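PDB 5T09: type III secretion system effector HopBA1 from Pseudomonas syringae pv. aptata, which acts as a virulence factor recognised by the Arabidopsis disease resistance protein RBA1, which triggers plant cell death, and enhances the RBA1 self-association this requires. Local coordinates for residues V29-T39 / S221-I232; I65-K73 / C128-Y136. All coordinates share one frame; numbering follows the deposited sequence.

Contact 1: V29-T39 / S221-I232; sequences VRPPRGGPVDT and SRINDADEHSHI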
loop_
_atom_site.group_PDB
_atom_site.type_symbol
_atom_site.label_atom_id
_atom_site.label_comp_id
_atom_site.label_asym_id
_atom_site.label_seq_id
_atom_site.Cartn_x
_atom_site.Cartn_y
_atom_site.Cartn_z
ATOM N N VAL A 29 -15.626 -5.652 7.261
ATOM C CA VAL A 29 -14.565 -5.851 8.242
ATOM C C VAL A 29 -14.808 -7.205 8.898
ATOM O O VAL A 29 -15.667 -7.341 9.776
ATOM C CB VAL A 29 -14.523 -4.721 9.277
ATOM C CG1 VAL A 29 -13.359 -4.926 10.239
ATOM C CG2 VAL A 29 -14.409 -3.369 8.583
ATOM N N ARG A 30 -14.042 -8.213 8.474
ATOM C CA ARG A 30 -14.124 -9.564 9.016
ATOM C C ARG A 30 -13.005 -9.780 10.023
ATOM O O ARG A 30 -11.852 -9.432 9.731
ATOM C CB ARG A 30 -14.017 -10.589 7.888
ATOM C CG ARG A 30 -14.332 -12.017 8.300
ATOM C CD ARG A 30 -14.895 -12.829 7.136
ATOM N NE ARG A 30 -16.171 -12.305 6.655
ATOM C CZ ARG A 30 -16.956 -12.922 5.775
ATOM N NH1 ARG A 30 -16.607 -14.098 5.271
ATOM N NH2 ARG A 30 -18.100 -12.362 5.402
ATOM N N PRO A 31 -13.275 -10.322 11.210
ATOM C CA PRO A 31 -12.199 -10.538 12.188
ATOM C C PRO A 31 -11.055 -11.330 11.580
ATOM O O PRO A 31 -11.287 -12.375 10.952
ATOM C CB PRO A 31 -12.896 -11.322 13.308
ATOM C CG PRO A 31 -14.314 -10.885 13.229
ATOM C CD PRO A 31 -14.596 -10.661 11.767
ATOM N N PRO A 32 -9.811 -10.872 11.749
ATOM C CA PRO A 32 -8.683 -11.502 11.047
ATOM C C PRO A 32 -8.683 -13.021 11.171
ATOM O O PRO A 32 -8.960 -13.580 12.235
ATOM C CB PRO A 32 -7.459 -10.881 11.727
ATOM C CG PRO A 32 -7.927 -9.548 12.166
ATOM C CD PRO A 32 -9.371 -9.719 12.556
ATOM N N ARG A 33 -8.354 -13.685 10.063
ATOM C CA ARG A 33 -8.398 -15.145 9.976
ATOM C C ARG A 33 -7.034 -15.752 10.313
ATOM O O ARG A 33 -6.408 -16.444 9.510
ATOM C CB ARG A 33 -8.853 -15.574 8.585
ATOM C CG ARG A 33 -10.090 -14.859 8.053
ATOM C CD ARG A 33 -10.363 -15.273 6.611
ATOM N NE ARG A 33 -11.492 -14.563 6.014
ATOM C CZ ARG A 33 -11.875 -14.701 4.747
ATOM N NH1 ARG A 33 -11.221 -15.523 3.937
ATOM N NH2 ARG A 33 -12.912 -14.018 4.285
ATOM N N GLY A 34 -6.574 -15.481 11.531
ATOM C CA GLY A 34 -5.350 -16.085 12.023
ATOM C C GLY A 34 -4.073 -15.441 11.519
ATOM O O GLY A 34 -3.743 -14.315 11.900
ATOM N N GLY A 35 -3.346 -16.152 10.658
ATOM C CA GLY A 35 -2.031 -15.735 10.228
ATOM C C GLY A 35 -2.012 -14.392 9.523
ATOM O O GLY A 35 -3.055 -13.802 9.229
ATOM N N PRO A 36 -0.809 -13.875 9.243
ATOM C CA PRO A 36 -0.709 -12.605 8.509
ATOM C C PRO A 36 -1.157 -12.728 7.060
ATOM O O PRO A 36 -1.897 -11.875 6.560
ATOM C CB PRO A 36 0.785 -12.257 8.604
ATOM C CG PRO A 36 1.315 -13.093 9.725
ATOM C CD PRO A 36 0.507 -14.346 9.701
ATOM N N VAL A 37 -0.712 -13.782 6.373
ATOM C CA VAL A 37 -1.139 -13.999 4.992
ATOM C C VAL A 37 -2.641 -14.247 4.941
ATOM O O VAL A 37 -3.358 -13.664 4.121
ATOM C CB VAL A 37 -0.353 -15.166 4.363
ATOM C CG1 VAL A 37 -0.851 -15.450 2.946
ATOM C CG2 VAL A 37 1.139 -14.862 4.347
ATOM N N ASP A 38 -3.139 -15.119 5.821
ATOM C CA ASP A 38 -4.562 -15.438 5.826
ATOM C C ASP A 38 -5.409 -14.193 6.064
ATOM O O ASP A 38 -6.491 -14.048 5.482
ATOM C CB ASP A 38 -4.859 -16.494 6.892
ATOM C CG ASP A 38 -4.177 -17.818 6.608
ATOM O OD1 ASP A 38 -3.933 -18.122 5.421
ATOM O OD2 ASP A 38 -3.888 -18.556 7.573
ATOM N N THR A 39 -4.935 -13.283 6.918
ATOM C CA THR A 39 -5.699 -12.073 7.203
ATOM C C THR A 39 -5.733 -11.144 5.996
ATOM O O THR A 39 -6.790 -10.602 5.652
ATOM C CB THR A 39 -5.108 -11.355 8.417
ATOM O OG1 THR A 39 -5.244 -12.183 9.580
ATOM C CG2 THR A 39 -5.812 -10.021 8.665
ATOM N N SER A 221 -3.137 -10.004 15.261
ATOM C CA SER A 221 -3.982 -9.379 14.255
ATOM C C SER A 221 -5.392 -9.205 14.802
ATOM O O SER A 221 -5.937 -10.102 15.449
ATOM C CB SER A 221 -4.001 -10.224 12.981
ATOM O OG SER A 221 -2.684 -10.422 12.490
ATOM N N ARG A 222 -5.981 -8.039 14.547
ATOM C CA ARG A 222 -7.209 -7.674 15.237
ATOM C C ARG A 222 -7.911 -6.550 14.491
ATOM O O ARG A 222 -7.325 -5.880 13.638
ATOM C CB ARG A 222 -6.910 -7.238 16.673
ATOM C CG ARG A 222 -6.020 -6.004 16.733
ATOM C CD ARG A 222 -5.397 -5.812 18.104
ATOM N NE ARG A 222 -4.598 -4.588 18.154
ATOM C CZ ARG A 222 -3.287 -4.523 17.930
ATOM N NH1 ARG A 222 -2.669 -3.352 17.998
ATOM N NH2 ARG A 222 -2.589 -5.614 17.637
ATOM N N ILE A 223 -9.183 -6.351 14.835
ATOM C CA ILE A 223 -9.890 -5.145 14.426
ATOM C C ILE A 223 -9.366 -3.971 15.239
ATOM O O ILE A 223 -9.070 -4.103 16.433
ATOM C CB ILE A 223 -11.407 -5.331 14.608
ATOM C CG1 ILE A 223 -11.939 -6.307 13.556
ATOM C CG2 ILE A 223 -12.142 -3.990 14.514
ATOM C CD1 ILE A 223 -13.353 -6.787 13.801
ATOM N N ASN A 224 -9.234 -2.814 14.595
ATOM C CA ASN A 224 -8.685 -1.641 15.264
ATOM C C ASN A 224 -9.774 -0.957 16.081
ATOM O O ASN A 224 -10.802 -0.544 15.532
ATOM C CB ASN A 224 -8.095 -0.659 14.256
ATOM C CG ASN A 224 -7.566 0.598 14.920
ATOM O OD1 ASN A 224 -7.294 0.610 16.122
ATOM N ND2 ASN A 224 -7.425 1.666 14.145
ATOM N N ASP A 225 -9.545 -0.835 17.388
ATOM C CA ASP A 225 -10.439 -0.104 18.271
ATOM C C ASP A 225 -9.742 1.023 19.021
ATOM O O ASP A 225 -10.413 1.775 19.738
ATOM C CB ASP A 225 -11.095 -1.062 19.275
ATOM C CG ASP A 225 -12.069 -2.020 18.614
ATOM O OD1 ASP A 225 -12.737 -1.612 17.640
ATOM O OD2 ASP A 225 -12.168 -3.181 19.066
ATOM N N ALA A 226 -8.423 1.166 18.879
ATOM C CA ALA A 226 -7.722 2.257 19.550
ATOM C C ALA A 226 -8.032 3.598 18.897
ATOM O O ALA A 226 -8.184 4.612 19.589
ATOM C CB ALA A 226 -6.216 1.997 19.542
ATOM N N ASP A 227 -8.133 3.624 17.570
ATOM C CA ASP A 227 -8.369 4.857 16.834
ATOM C C ASP A 227 -9.099 4.517 15.541
ATOM O O ASP A 227 -9.453 3.361 15.289
ATOM C CB ASP A 227 -7.050 5.588 16.573
ATOM C CG ASP A 227 -6.005 4.694 15.934
ATOM O OD1 ASP A 227 -5.225 4.063 16.678
ATOM O OD2 ASP A 227 -5.963 4.619 14.690
ATOM N N GLU A 228 -9.330 5.540 14.716
ATOM C CA GLU A 228 -10.043 5.387 13.452
ATOM C C GLU A 228 -9.119 5.554 12.247
ATOM O O GLU A 228 -9.556 5.983 11.177
ATOM C CB GLU A 228 -11.205 6.377 13.371
ATOM C CG GLU A 228 -10.829 7.826 13.649
ATOM C CD GLU A 228 -11.966 8.790 13.350
ATOM O OE1 GLU A 228 -12.789 8.490 12.458
ATOM O OE2 GLU A 228 -12.038 9.847 14.010
ATOM N N HIS A 229 -7.841 5.210 12.401
ATOM C CA HIS A 229 -6.874 5.341 11.318
ATOM C C HIS A 229 -6.737 4.068 10.489
ATOM O O HIS A 229 -5.978 4.055 9.516
ATOM C CB HIS A 229 -5.508 5.749 11.883
ATOM C CG HIS A 229 -5.530 7.043 12.639
ATOM N ND1 HIS A 229 -6.690 7.750 12.873
ATOM C CD2 HIS A 229 -4.533 7.759 13.212
ATOM C CE1 HIS A 229 -6.408 8.843 13.558
ATOM N NE2 HIS A 229 -5.105 8.872 13.777
ATOM N N SER A 230 -7.456 3.007 10.844
ATOM C CA SER A 230 -7.485 1.774 10.065
ATOM C C SER A 230 -8.656 0.945 10.567
ATOM O O SER A 230 -9.227 1.222 11.626
ATOM C CB SER A 230 -6.178 0.989 10.185
ATOM O OG SER A 230 -6.017 0.482 11.504
ATOM N N HIS A 231 -9.007 -0.084 9.799
ATOM C CA HIS A 231 -10.073 -1.001 10.182
ATOM C C HIS A 231 -9.560 -2.271 10.846
ATOM O O HIS A 231 -10.190 -2.767 11.784
ATOM C CB HIS A 231 -10.910 -1.376 8.959
ATOM C CG HIS A 231 -11.609 -0.213 8.327
ATOM N ND1 HIS A 231 -11.080 0.484 7.263
ATOM C CD2 HIS A 231 -12.792 0.380 8.613
ATOM C CE1 HIS A 231 -11.909 1.451 6.915
ATOM N NE2 HIS A 231 -12.955 1.412 7.721
ATOM N N ILE A 232 -8.440 -2.823 10.377
ATOM C CA ILE A 232 -7.843 -4.000 10.997
ATOM C C ILE A 232 -6.343 -3.786 11.120
ATOM O O ILE A 232 -5.720 -3.103 10.301
ATOM C CB ILE A 232 -8.143 -5.301 10.214
ATOM C CG1 ILE A 232 -7.610 -5.226 8.781
ATOM C CG2 ILE A 232 -9.641 -5.583 10.217
ATOM C CD1 ILE A 232 -7.585 -6.573 8.081
#
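V29 reaches the 221-232 hairpin with both of its methyls. CG1 stands anti to the backbone N (chi1 -177°) and touches two isoleucines, 3.8 Å from CG2 of I232 and 3.9 Å from CG1 of I223. The I223 side chain crosses that of V29 at a slant, whereas I232 runs past it in the opposite sense. The other methyl, CG2, goes to H231, whose side chain lies roughly at right angles to that of V29; the methyl approaches CB and CD2 of the histidine obliquely. The imidazole is fixed from elsewhere, ND1 bonding to the backbone N of V210 and NE2 to the carbonyl O of K198, so V29 meets a ring whose orientation is already set.

Further along, P32 lays its ring against the backbone at the start of strand 222-223. Its CG sits 3.4 Å from the N of R222 and its CB 3.7 Å from CB of S221, while P31 merely brushes CD1 of I223. At the far end T39 splits its two branches: CG2 slides past I232 to within 3.9 Å of CD1, and OG1 turns back to G35 O at 2.7 Å. That carbonyl, at the N-cap of helix 36-46, also accepts the N of T39, the two donors arriving from opposite faces of its plane. No hydrogen bond joins the two segments; this is apolar packing of an N-terminal arm on a hairpin.

S221 OG bonds to the N of A235, and R222 forms a salt bridge with D214. The arm and the first turn of helix 36-46 lie against the end of the mixed sheet where 222-223 runs antiparallel to 232-235; T39 also touches I234, and V29 and I232 rest on L209 of strand 209-214.

Contact 2: I65-K73 / C128-Y136; sequences ITESAAKLK and CSAHRAGIY
K73 and I135 meet where two nearly parallel helices, 60-74 and 117-132, pack side by side on the mainly parallel sheet of this EreA/ChaN-like alpha-beta fold. The axes of segments 65-73 and 128-132 approach to 8.3 Å and cross at -17°, a closeness that small residues allow: the CB of A69 lies 3.6 Å from the carbonyl O of S129 and also touches CB of A133. One turn earlier, T66 turns its methyl CG2 toward S129 OG, a van der Waals contact; the hydroxyls are used within their own helices, T66 OG1 with P62 O and S129 OG with E125 O.

G134, with positive phi, closes helix 117-132 in a Schellman motif before the chain enters strand 136-141. Beyond it, I135 sends its CD1 to the O of A69.

K73 spans the C-terminal end of the helix pair. Its CB lies near CG1 of I135 and the O of A133. CG, anti to the backbone N (chi1 178°), comes close to that same oxygen. A bend at chi2 of K73 (68°) then carries its CD alongside I135 CG1. CE passes near the carbonyl O of G134. At the tip, K73 NZ forms a salt bridge with D78 of strand 77-82 and, at 2.9 Å, a hydrogen bond to G134 O, standing 47° out of that carbonyl's plane.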
loop_
_atom_site.group_PDB
_atom_site.type_symbol
_atom_site.label_atom_id
_atom_site.label_comp_id
_atom_site.label_asym_id
_atom_site.label_seq_id
_atom_site.Cartn_x
_atom_site.Cartn_y
_atom_site.Cartn_z
ATOM N N ILE A 65 3.483 -8.996 1.373
ATOM C CA ILE A 65 2.872 -8.898 0.050
ATOM C C ILE A 65 3.465 -9.945 -0.887
ATOM O O ILE A 65 2.741 -10.600 -1.645
ATOM C CB ILE A 65 3.031 -7.470 -0.501
ATOM C CG1 ILE A 65 2.218 -6.496 0.362
ATOM C CG2 ILE A 65 2.579 -7.393 -1.957
ATOM C CD1 ILE A 65 2.409 -5.028 0.020
ATOM N N THR A 66 4.787 -10.123 -0.851
ATOM C CA THR A 66 5.423 -11.156 -1.666
ATOM C C THR A 66 4.781 -12.517 -1.427
ATOM O O THR A 66 4.450 -13.240 -2.375
ATOM C CB THR A 66 6.924 -11.212 -1.361
ATOM O OG1 THR A 66 7.541 -9.973 -1.732
ATOM C CG2 THR A 66 7.599 -12.355 -2.122
ATOM N N GLU A 67 4.599 -12.888 -0.158
ATOM C CA GLU A 67 4.068 -14.203 0.173
ATOM C C GLU A 67 2.577 -14.324 -0.123
ATOM O O GLU A 67 2.070 -15.444 -0.234
ATOM C CB GLU A 67 4.329 -14.512 1.648
ATOM C CG GLU A 67 5.802 -14.482 2.035
ATOM C CD GLU A 67 6.014 -14.595 3.531
ATOM O OE1 GLU A 67 5.028 -14.845 4.257
ATOM O OE2 GLU A 67 7.169 -14.432 3.983
ATOM N N SER A 68 1.870 -13.204 -0.252
ATOM C CA SER A 68 0.434 -13.210 -0.499
ATOM C C SER A 68 0.077 -13.057 -1.971
ATOM O O SER A 68 -1.098 -13.205 -2.320
ATOM C CB SER A 68 -0.239 -12.075 0.290
ATOM O OG SER A 68 0.033 -12.176 1.674
ATOM N N ALA A 69 1.054 -12.769 -2.834
ATOM C CA ALA A 69 0.767 -12.361 -4.205
ATOM C C ALA A 69 -0.151 -13.356 -4.907
ATOM O O ALA A 69 -1.261 -13.011 -5.327
ATOM C CB ALA A 69 2.075 -12.195 -4.978
ATOM N N ALA A 70 0.304 -14.601 -5.049
ATOM C CA ALA A 70 -0.471 -15.595 -5.786
ATOM C C ALA A 70 -1.858 -15.773 -5.178
ATOM O O ALA A 70 -2.864 -15.812 -5.896
ATOM C CB ALA A 70 0.282 -16.925 -5.816
ATOM N N LYS A 71 -1.932 -15.881 -3.850
ATOM C CA LYS A 71 -3.225 -16.062 -3.197
ATOM C C LYS A 71 -4.116 -14.841 -3.385
ATOM O O LYS A 71 -5.333 -14.974 -3.561
ATOM C CB LYS A 71 -3.026 -16.357 -1.712
ATOM C CG LYS A 71 -2.478 -17.747 -1.432
ATOM C CD LYS A 71 -2.353 -17.993 0.058
ATOM C CE LYS A 71 -1.678 -19.319 0.350
ATOM N NZ LYS A 71 -1.478 -19.514 1.812
ATOM N N LEU A 72 -3.533 -13.640 -3.348
ATOM C CA LEU A 72 -4.321 -12.437 -3.594
ATOM C C LEU A 72 -4.905 -12.446 -5.000
ATOM O O LEU A 72 -6.081 -12.116 -5.195
ATOM C CB LEU A 72 -3.469 -11.189 -3.378
ATOM C CG LEU A 72 -3.138 -10.836 -1.923
ATOM C CD1 LEU A 72 -2.091 -9.741 -1.871
ATOM C CD2 LEU A 72 -4.390 -10.410 -1.166
ATOM N N LYS A 73 -4.099 -12.821 -5.996
ATOM C CA LYS A 73 -4.609 -12.943 -7.358
ATOM C C LYS A 73 -5.798 -13.895 -7.407
ATOM O O LYS A 73 -6.832 -13.589 -8.012
ATOM C CB LYS A 73 -3.497 -13.423 -8.292
ATOM C CG LYS A 73 -3.939 -13.643 -9.734
ATOM C CD LYS A 73 -4.302 -12.334 -10.414
ATOM C CE LYS A 73 -4.923 -12.581 -11.777
ATOM N NZ LYS A 73 -5.206 -11.311 -12.500
ATOM N N CYS A 128 7.665 -7.310 -8.136
ATOM C CA CYS A 128 7.898 -8.363 -9.117
ATOM C C CYS A 128 7.012 -9.573 -8.848
ATOM O O CYS A 128 6.413 -10.127 -9.775
ATOM C CB CYS A 128 9.373 -8.760 -9.111
ATOM S SG CYS A 128 10.468 -7.515 -9.832
ATOM N N SER A 129 6.905 -9.992 -7.583
ATOM C CA SER A 129 6.096 -11.164 -7.256
ATOM C C SER A 129 4.631 -10.930 -7.594
ATOM O O SER A 129 3.930 -11.851 -8.024
ATOM C CB SER A 129 6.252 -11.519 -5.777
ATOM O OG SER A 129 7.621 -11.660 -5.432
ATOM N N ALA A 130 4.147 -9.702 -7.402
ATOM C CA ALA A 130 2.787 -9.375 -7.814
ATOM C C ALA A 130 2.658 -9.424 -9.330
ATOM O O ALA A 130 1.716 -10.020 -9.867
ATOM C CB ALA A 130 2.395 -7.994 -7.286
ATOM N N HIS A 131 3.609 -8.811 -10.037
ATOM C CA HIS A 131 3.568 -8.801 -11.495
ATOM C C HIS A 131 3.518 -10.216 -12.058
ATOM O O HIS A 131 2.627 -10.551 -12.847
ATOM C CB HIS A 131 4.781 -8.048 -12.042
ATOM C CG HIS A 131 4.826 -7.989 -13.537
ATOM N ND1 HIS A 131 3.972 -7.199 -14.276
ATOM C CD2 HIS A 131 5.621 -8.623 -14.431
ATOM C CE1 HIS A 131 4.239 -7.349 -15.561
ATOM N NE2 HIS A 131 5.235 -8.207 -15.682
ATOM N N ARG A 132 4.470 -11.066 -11.665
ATOM C CA ARG A 132 4.518 -12.409 -12.233
ATOM C C ARG A 132 3.382 -13.295 -11.738
ATOM O O ARG A 132 3.175 -14.376 -12.300
ATOM C CB ARG A 132 5.876 -13.065 -11.945
ATOM C CG ARG A 132 6.248 -13.218 -10.475
ATOM C CD ARG A 132 7.636 -13.849 -10.323
ATOM N NE ARG A 132 8.691 -13.086 -10.998
ATOM C CZ ARG A 132 9.608 -12.332 -10.392
ATOM N NH1 ARG A 132 9.637 -12.213 -9.070
ATOM N NH2 ARG A 132 10.513 -11.688 -11.119
ATOM N N ALA A 133 2.637 -12.866 -10.721
ATOM C CA ALA A 133 1.430 -13.569 -10.304
ATOM C C ALA A 133 0.211 -13.195 -11.137
ATOM O O ALA A 133 -0.880 -13.718 -10.879
ATOM C CB ALA A 133 1.142 -13.289 -8.826
ATOM N N GLY A 134 0.363 -12.312 -12.121
ATOM C CA GLY A 134 -0.748 -11.875 -12.937
ATOM C C GLY A 134 -1.430 -10.609 -12.469
ATOM O O GLY A 134 -2.521 -10.298 -12.961
ATOM N N ILE A 135 -0.829 -9.873 -11.537
ATOM C CA ILE A 135 -1.402 -8.638 -11.014
ATOM C C ILE A 135 -0.752 -7.460 -11.725
ATOM O O ILE A 135 0.481 -7.370 -11.799
ATOM C CB ILE A 135 -1.209 -8.534 -9.489
ATOM C CG1 ILE A 135 -1.932 -9.684 -8.780
ATOM C CG2 ILE A 135 -1.719 -7.189 -8.971
ATOM C CD1 ILE A 135 -1.637 -9.776 -7.298
ATOM N N TYR A 136 -1.579 -6.555 -12.240
ATOM C CA TYR A 136 -1.088 -5.328 -12.859
ATOM C C TYR A 136 -0.599 -4.364 -11.782
ATOM O O TYR A 136 -1.370 -3.959 -10.905
ATOM C CB TYR A 136 -2.201 -4.702 -13.698
ATOM C CG TYR A 136 -1.887 -3.343 -14.285
ATOM C CD1 TYR A 136 -0.615 -3.035 -14.753
ATOM C CD2 TYR A 136 -2.876 -2.372 -14.393
ATOM C CE1 TYR A 136 -0.336 -1.790 -15.294
ATOM C CE2 TYR A 136 -2.608 -1.130 -14.936
ATOM C CZ TYR A 136 -1.337 -0.844 -15.385
ATOM O OH TYR A 136 -1.070 0.393 -15.922
#

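How the contacts relate
From the N terminus, the arm 29-35 runs into helix 36-46 and waits for the hairpin 221-232 near the other end of the chain, so contact 1 closes a loop of 181 intervening residues. Contact 2 is nested wholly inside it: helix 60-74 meets the end of helix 117-132 after 54 residues, which include strand 77-82. The outer closure ties the arm to the sheet edge at 222-223, while the inner one joins two helices on the way to the opposite edge strand, 136-141. Their centres lie about 21 Å apart, yet they touch through V37 of helix 36-46, which packs on E67, S68 and K71 of helix 60-74.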